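Local coordinates for protein aminoglycoside N(3)-acetyltransferase (Streptomyces griseus, PDB 7LAP) that probably confers aminoglycoside resistance by transferring an acetyl group to the 3-amino group of these antibiotics, at residues E194-E208 with R220-Y234. Sequence-based numbering, arbitrary orientation.
Sequences EALAQAPGKRFVTYE and RTFRDIDSEHGAFDY
Phe-232 pushes its flat ring into a hollow walled by Ala-197, Ala-199 and Lys-202. The small methyls leave room for it: Ala-199 CB lies 3.7 Å from Phe-232 CE2, and the carbonyl oxygens of Ala-197, Ala-199 and Pro-200 meet the ring at its edge. Lys-202 suits the neighbouring wall because its long methylene chain, extended with CG anti to the backbone N (chi1 -160°), brushes the ring at CG and carries NZ on to the carbonyls of Glu-194 and Ala-197, at the end of helix 189-196. Ile-225 fills a second hollow, its branches serving different neighbours: CD1 packs against Glu-194, CG2 touches both Lys-202 CE and Phe-204 CE1. A carboxylate suits the buried site beside it: Glu-194 OE1 accepts from His-191, while Tyr-234 OH donates to the anti lone pair of OE2 at 2.5 Å and Ala-231 N, 2.9 Å from OE2, comes from above the carboxylate plane. On the hairpin, Arg-223 lays its guanidinium flat over the Phe-204 ring, planes 21° apart, its CZ 3.9 Å from the ring centroid in a cation-pi stack. Phe-222 CB lies over one face of the Tyr-207 ring, a CH-pi contact. Backbone bonds pair Val-205 with Asp-224 and Tyr-207 with Phe-222. The end of helix 189-196, the loop that follows it and the loop after strand 216-225 thus interlock at the base of a two-stranded antiparallel beta hairpin in this antibiotic N-acetyltransferase.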
loop_
_atom_site.group_PDB
_atom_site.type_symbol
_atom_site.label_atom_id
_atom_site.label_comp_id
_atom_site.label_asym_id
_atom_site.label_seq_id
_atom_site.Cartn_x
_atom_site.Cartn_y
_atom_site.Cartn_z
ATOM N N GLU B 194 -27.697 2.176 -9.331
ATOM C CA GLU B 194 -28.411 3.023 -8.373
ATOM C C GLU B 194 -28.572 4.443 -8.902
ATOM O O GLU B 194 -29.633 5.060 -8.742
ATOM C CB GLU B 194 -27.677 3.040 -7.033
ATOM C CG GLU B 194 -27.788 1.749 -6.251
ATOM C CD GLU B 194 -27.020 1.792 -4.932
ATOM O OE1 GLU B 194 -25.839 2.237 -4.916
ATOM O OE2 GLU B 194 -27.608 1.384 -3.904
ATOM N N ALA B 195 -27.536 4.975 -9.554
ATOM C CA ALA B 195 -27.618 6.342 -10.061
ATOM C C ALA B 195 -28.673 6.482 -11.156
ATOM O O ALA B 195 -29.328 7.524 -11.246
ATOM C CB ALA B 195 -26.252 6.796 -10.567
ATOM N N LEU B 196 -28.865 5.449 -11.980
ATOM C CA LEU B 196 -29.864 5.480 -13.049
ATOM C C LEU B 196 -31.267 5.104 -12.584
ATOM O O LEU B 196 -32.249 5.499 -13.232
ATOM C CB LEU B 196 -29.480 4.515 -14.180
ATOM C CG LEU B 196 -28.142 4.694 -14.885
ATOM C CD1 LEU B 196 -27.921 3.565 -15.896
ATOM C CD2 LEU B 196 -28.071 6.063 -15.561
ATOM N N ALA B 197 -31.387 4.337 -11.501
ATOM C CA ALA B 197 -32.670 3.743 -11.150
ATOM C C ALA B 197 -33.636 4.792 -10.627
ATOM O O ALA B 197 -33.259 5.675 -9.847
ATOM C CB ALA B 197 -32.489 2.638 -10.111
ATOM N N GLN B 198 -34.895 4.680 -11.055
ATOM C CA GLN B 198 -35.953 5.594 -10.648
ATOM C C GLN B 198 -36.928 4.864 -9.735
ATOM O O GLN B 198 -37.616 3.935 -10.167
ATOM C CB GLN B 198 -36.677 6.185 -11.862
ATOM C CG GLN B 198 -35.850 7.228 -12.620
ATOM C CD GLN B 198 -35.093 8.173 -11.682
ATOM O OE1 GLN B 198 -33.872 8.356 -11.810
ATOM N NE2 GLN B 198 -35.812 8.765 -10.727
ATOM N N ALA B 199 -36.993 5.298 -8.481
ATOM C CA ALA B 199 -37.860 4.689 -7.484
ATOM C C ALA B 199 -37.938 5.637 -6.303
ATOM O O ALA B 199 -36.992 6.396 -6.065
ATOM C CB ALA B 199 -37.327 3.315 -7.046
ATOM N N PRO B 200 -39.035 5.627 -5.551
ATOM C CA PRO B 200 -39.163 6.566 -4.432
ATOM C C PRO B 200 -38.187 6.236 -3.312
ATOM O O PRO B 200 -37.793 5.083 -3.114
ATOM C CB PRO B 200 -40.614 6.375 -3.978
ATOM C CG PRO B 200 -40.919 4.956 -4.333
ATOM C CD PRO B 200 -40.186 4.704 -5.628
ATOM N N GLY B 201 -37.799 7.273 -2.577
ATOM C CA GLY B 201 -36.919 7.104 -1.440
ATOM C C GLY B 201 -35.443 7.090 -1.755
ATOM O O GLY B 201 -34.670 6.503 -0.991
ATOM N N LYS B 202 -35.021 7.725 -2.844
ATOM C CA LYS B 202 -33.617 7.699 -3.232
ATOM C C LYS B 202 -32.783 8.556 -2.281
ATOM O O LYS B 202 -33.157 9.687 -1.958
ATOM C CB LYS B 202 -33.459 8.182 -4.669
ATOM C CG LYS B 202 -32.149 7.749 -5.330
ATOM C CD LYS B 202 -32.239 7.999 -6.812
ATOM C CE LYS B 202 -31.031 7.510 -7.512
ATOM N NZ LYS B 202 -31.280 7.386 -8.966
ATOM N N ARG B 203 -31.653 8.011 -1.835
ATOM C CA ARG B 203 -30.811 8.643 -0.829
ATOM C C ARG B 203 -29.624 9.326 -1.485
ATOM O O ARG B 203 -28.907 8.714 -2.287
ATOM C CB ARG B 203 -30.315 7.620 0.193
ATOM C CG ARG B 203 -31.400 7.044 1.077
ATOM C CD ARG B 203 -31.122 5.601 1.451
ATOM N NE ARG B 203 -32.126 5.131 2.399
ATOM C CZ ARG B 203 -31.853 4.576 3.579
ATOM N NH1 ARG B 203 -30.590 4.398 3.953
ATOM N NH2 ARG B 203 -32.842 4.189 4.382
ATOM N N PHE B 204 -29.398 10.580 -1.117
ATOM C CA PHE B 204 -28.304 11.363 -1.654
ATOM C C PHE B 204 -27.429 11.867 -0.515
ATOM O O PHE B 204 -27.864 11.961 0.636
ATOM C CB PHE B 204 -28.832 12.522 -2.501
ATOM C CG PHE B 204 -29.481 12.075 -3.782
ATOM C CD1 PHE B 204 -28.710 11.817 -4.909
ATOM C CD2 PHE B 204 -30.859 11.912 -3.863
ATOM C CE1 PHE B 204 -29.305 11.408 -6.100
ATOM C CE2 PHE B 204 -31.459 11.504 -5.045
ATOM C CZ PHE B 204 -30.679 11.247 -6.162
ATOM N N VAL B 205 -26.174 12.167 -0.846
ATOM C CA VAL B 205 -25.212 12.676 0.121
ATOM C C VAL B 205 -24.628 13.971 -0.408
ATOM O O VAL B 205 -24.547 14.194 -1.622
ATOM C CB VAL B 205 -24.087 11.655 0.425
ATOM C CG1 VAL B 205 -24.650 10.497 1.208
ATOM C CG2 VAL B 205 -23.430 11.156 -0.865
ATOM N N THR B 206 -24.255 14.846 0.522
ATOM C CA THR B 206 -23.506 16.061 0.240
ATOM C C THR B 206 -22.330 16.088 1.197
ATOM O O THR B 206 -22.508 15.878 2.402
ATOM C CB THR B 206 -24.365 17.308 0.429
ATOM O OG1 THR B 206 -25.398 17.326 -0.553
ATOM C CG2 THR B 206 -23.523 18.552 0.281
ATOM N N TYR B 207 -21.131 16.298 0.663
ATOM C CA TYR B 207 -19.931 16.349 1.484
ATOM C C TYR B 207 -18.975 17.334 0.832
ATOM O O TYR B 207 -19.188 17.786 -0.297
ATOM C CB TYR B 207 -19.300 14.950 1.659
ATOM C CG TYR B 207 -18.993 14.308 0.339
ATOM C CD1 TYR B 207 -19.950 13.550 -0.326
ATOM C CD2 TYR B 207 -17.755 14.500 -0.275
ATOM C CE1 TYR B 207 -19.675 12.983 -1.560
ATOM C CE2 TYR B 207 -17.471 13.939 -1.496
ATOM C CZ TYR B 207 -18.429 13.180 -2.129
ATOM O OH TYR B 207 -18.140 12.650 -3.348
ATOM N N GLU B 208 -17.931 17.691 1.549
ATOM C CA GLU B 208 -16.911 18.548 0.978
ATOM C C GLU B 208 -15.583 17.824 1.029
ATOM O O GLU B 208 -15.354 16.995 1.900
ATOM C CB GLU B 208 -16.818 19.866 1.715
ATOM C CG GLU B 208 -18.165 20.496 1.887
ATOM C CD GLU B 208 -18.132 21.618 2.878
ATOM O OE1 GLU B 208 -17.354 22.566 2.656
ATOM O OE2 GLU B 208 -18.868 21.542 3.883
ATOM N N ARG B 220 -14.415 21.839 -2.281
ATOM C CA ARG B 220 -15.552 21.743 -3.183
ATOM C C ARG B 220 -16.635 20.925 -2.500
ATOM O O ARG B 220 -16.335 19.991 -1.754
ATOM C CB ARG B 220 -15.172 21.096 -4.535
ATOM C CG ARG B 220 -16.228 21.275 -5.603
ATOM C CD ARG B 220 -15.806 20.811 -6.992
ATOM N NE ARG B 220 -16.856 21.090 -7.981
ATOM C CZ ARG B 220 -18.083 20.551 -7.991
ATOM N NH1 ARG B 220 -18.450 19.634 -7.090
ATOM N NH2 ARG B 220 -18.951 20.908 -8.939
ATOM N N THR B 221 -17.885 21.282 -2.750
ATOM C CA THR B 221 -19.031 20.512 -2.282
ATOM C C THR B 221 -19.455 19.546 -3.379
ATOM O O THR B 221 -19.509 19.920 -4.556
ATOM C CB THR B 221 -20.192 21.443 -1.910
ATOM O OG1 THR B 221 -19.835 22.206 -0.754
ATOM C CG2 THR B 221 -21.446 20.655 -1.613
ATOM N N PHE B 222 -19.743 18.309 -2.994
ATOM C CA PHE B 222 -20.065 17.235 -3.918
ATOM C C PHE B 222 -21.420 16.647 -3.577
ATOM O O PHE B 222 -21.776 16.518 -2.400
ATOM C CB PHE B 222 -19.020 16.108 -3.861
ATOM C CG PHE B 222 -17.656 16.546 -4.264
ATOM C CD1 PHE B 222 -16.788 17.092 -3.326
ATOM C CD2 PHE B 222 -17.256 16.468 -5.598
ATOM C CE1 PHE B 222 -15.521 17.518 -3.696
ATOM C CE2 PHE B 222 -15.985 16.889 -5.980
ATOM C CZ PHE B 222 -15.110 17.420 -5.026
ATOM N N ARG B 223 -22.155 16.263 -4.614
ATOM C CA ARG B 223 -23.407 15.543 -4.455
ATOM C C ARG B 223 -23.289 14.206 -5.159
ATOM O O ARG B 223 -22.750 14.137 -6.265
ATOM C CB ARG B 223 -24.581 16.339 -5.027
ATOM C CG ARG B 223 -25.905 15.619 -4.883
ATOM C CD ARG B 223 -27.013 16.438 -5.467
ATOM N NE ARG B 223 -28.160 15.630 -5.874
ATOM C CZ ARG B 223 -29.232 15.411 -5.114
ATOM N NH1 ARG B 223 -29.310 15.929 -3.887
ATOM N NH2 ARG B 223 -30.233 14.682 -5.590
ATOM N N ASP B 224 -23.812 13.155 -4.527
ATOM C CA ASP B 224 -23.729 11.790 -5.034
ATOM C C ASP B 224 -24.920 11.027 -4.468
ATOM O O ASP B 224 -25.600 11.498 -3.556
ATOM C CB ASP B 224 -22.383 11.139 -4.634
ATOM C CG ASP B 224 -22.127 9.773 -5.322
ATOM O OD1 ASP B 224 -22.771 9.467 -6.354
ATOM O OD2 ASP B 224 -21.248 9.017 -4.848
ATOM N N ILE B 225 -25.196 9.843 -5.026
ATOM C CA ILE B 225 -26.048 8.909 -4.283
ATOM C C ILE B 225 -25.285 8.399 -3.060
ATOM O O ILE B 225 -24.054 8.457 -2.982
ATOM C CB ILE B 225 -26.523 7.739 -5.158
ATOM C CG1 ILE B 225 -25.314 7.047 -5.789
ATOM C CG2 ILE B 225 -27.486 8.211 -6.224
ATOM C CD1 ILE B 225 -25.334 5.517 -5.669
ATOM N N ASP B 226 -26.036 7.909 -2.081
ATOM C CA ASP B 226 -25.446 7.407 -0.845
ATOM C C ASP B 226 -24.814 6.052 -1.145
ATOM O O ASP B 226 -25.429 4.995 -0.996
ATOM C CB ASP B 226 -26.506 7.316 0.249
ATOM C CG ASP B 226 -25.935 6.893 1.585
ATOM O OD1 ASP B 226 -24.841 6.289 1.627
ATOM O OD2 ASP B 226 -26.587 7.171 2.606
ATOM N N SER B 227 -23.561 6.084 -1.590
ATOM C CA SER B 227 -22.894 4.854 -1.986
ATOM C C SER B 227 -22.291 4.123 -0.806
ATOM O O SER B 227 -21.477 3.214 -1.006
ATOM C CB SER B 227 -21.807 5.138 -3.030
ATOM O OG SER B 227 -20.653 5.733 -2.445
ATOM N N GLU B 228 -22.661 4.506 0.411
ATOM C CA GLU B 228 -22.178 3.863 1.621
ATOM C C GLU B 228 -23.250 3.026 2.299
ATOM O O GLU B 228 -22.989 1.880 2.676
ATOM C CB GLU B 228 -21.641 4.918 2.593
ATOM C CG GLU B 228 -21.079 4.343 3.876
ATOM C CD GLU B 228 -20.229 5.346 4.641
ATOM O OE1 GLU B 228 -19.205 5.800 4.083
ATOM O OE2 GLU B 228 -20.583 5.684 5.796
ATOM N N HIS B 229 -24.463 3.568 2.442
ATOM C CA HIS B 229 -25.586 2.865 3.046
ATOM C C HIS B 229 -26.664 2.509 2.034
ATOM O O HIS B 229 -27.796 2.202 2.421
ATOM C CB HIS B 229 -26.196 3.705 4.167
ATOM C CG HIS B 229 -25.182 4.403 5.008
ATOM N ND1 HIS B 229 -25.256 5.745 5.306
ATOM C CD2 HIS B 229 -24.058 3.944 5.608
ATOM C CE1 HIS B 229 -24.226 6.084 6.061
ATOM N NE2 HIS B 229 -23.483 5.008 6.259
ATOM N N GLY B 230 -26.355 2.577 0.748
ATOM C CA GLY B 230 -27.341 2.226 -0.252
ATOM C C GLY B 230 -28.146 3.418 -0.709
ATOM O O GLY B 230 -28.546 4.263 0.102
ATOM N N ALA B 231 -28.385 3.503 -2.014
ATOM C CA ALA B 231 -29.141 4.627 -2.549
ATOM C C ALA B 231 -30.633 4.531 -2.248
ATOM O O ALA B 231 -31.371 5.495 -2.485
ATOM C CB ALA B 231 -28.895 4.722 -4.055
ATOM N N PHE B 232 -31.101 3.405 -1.727
ATOM C CA PHE B 232 -32.495 3.266 -1.336
ATOM C C PHE B 232 -32.549 2.552 -0.001
ATOM O O PHE B 232 -31.535 2.067 0.509
ATOM C CB PHE B 232 -33.305 2.485 -2.376
ATOM C CG PHE B 232 -33.248 3.076 -3.749
ATOM C CD1 PHE B 232 -32.207 2.765 -4.606
ATOM C CD2 PHE B 232 -34.227 3.951 -4.180
ATOM C CE1 PHE B 232 -32.138 3.326 -5.868
ATOM C CE2 PHE B 232 -34.164 4.509 -5.442
ATOM C CZ PHE B 232 -33.122 4.198 -6.283
ATOM N N ASP B 233 -33.737 2.481 0.573
ATOM C CA ASP B 233 -33.958 1.519 1.637
ATOM C C ASP B 233 -34.362 0.217 0.967
ATOM O O ASP B 233 -35.447 0.117 0.382
ATOM C CB ASP B 233 -35.006 1.978 2.646
ATOM C CG ASP B 233 -35.083 1.044 3.831
ATOM O OD1 ASP B 233 -34.477 -0.048 3.764
ATOM O OD2 ASP B 233 -35.715 1.400 4.844
ATOM N N TYR B 234 -33.479 -0.764 1.038
ATOM C CA TYR B 234 -33.734 -2.098 0.526
ATOM C C TYR B 234 -34.379 -3.018 1.558
ATOM O O TYR B 234 -34.353 -4.239 1.377
ATOM C CB TYR B 234 -32.427 -2.698 0.044
ATOM C CG TYR B 234 -31.737 -1.923 -1.050
ATOM C CD1 TYR B 234 -32.155 -2.033 -2.366
ATOM C CD2 TYR B 234 -30.646 -1.110 -0.773
ATOM C CE1 TYR B 234 -31.513 -1.354 -3.373
ATOM C CE2 TYR B 234 -29.990 -0.436 -1.770
ATOM C CZ TYR B 234 -30.428 -0.556 -3.072
ATOM O OH TYR B 234 -29.780 0.122 -4.085
HETATM O O HOH W 1 -18.983 10.351 -4.057
#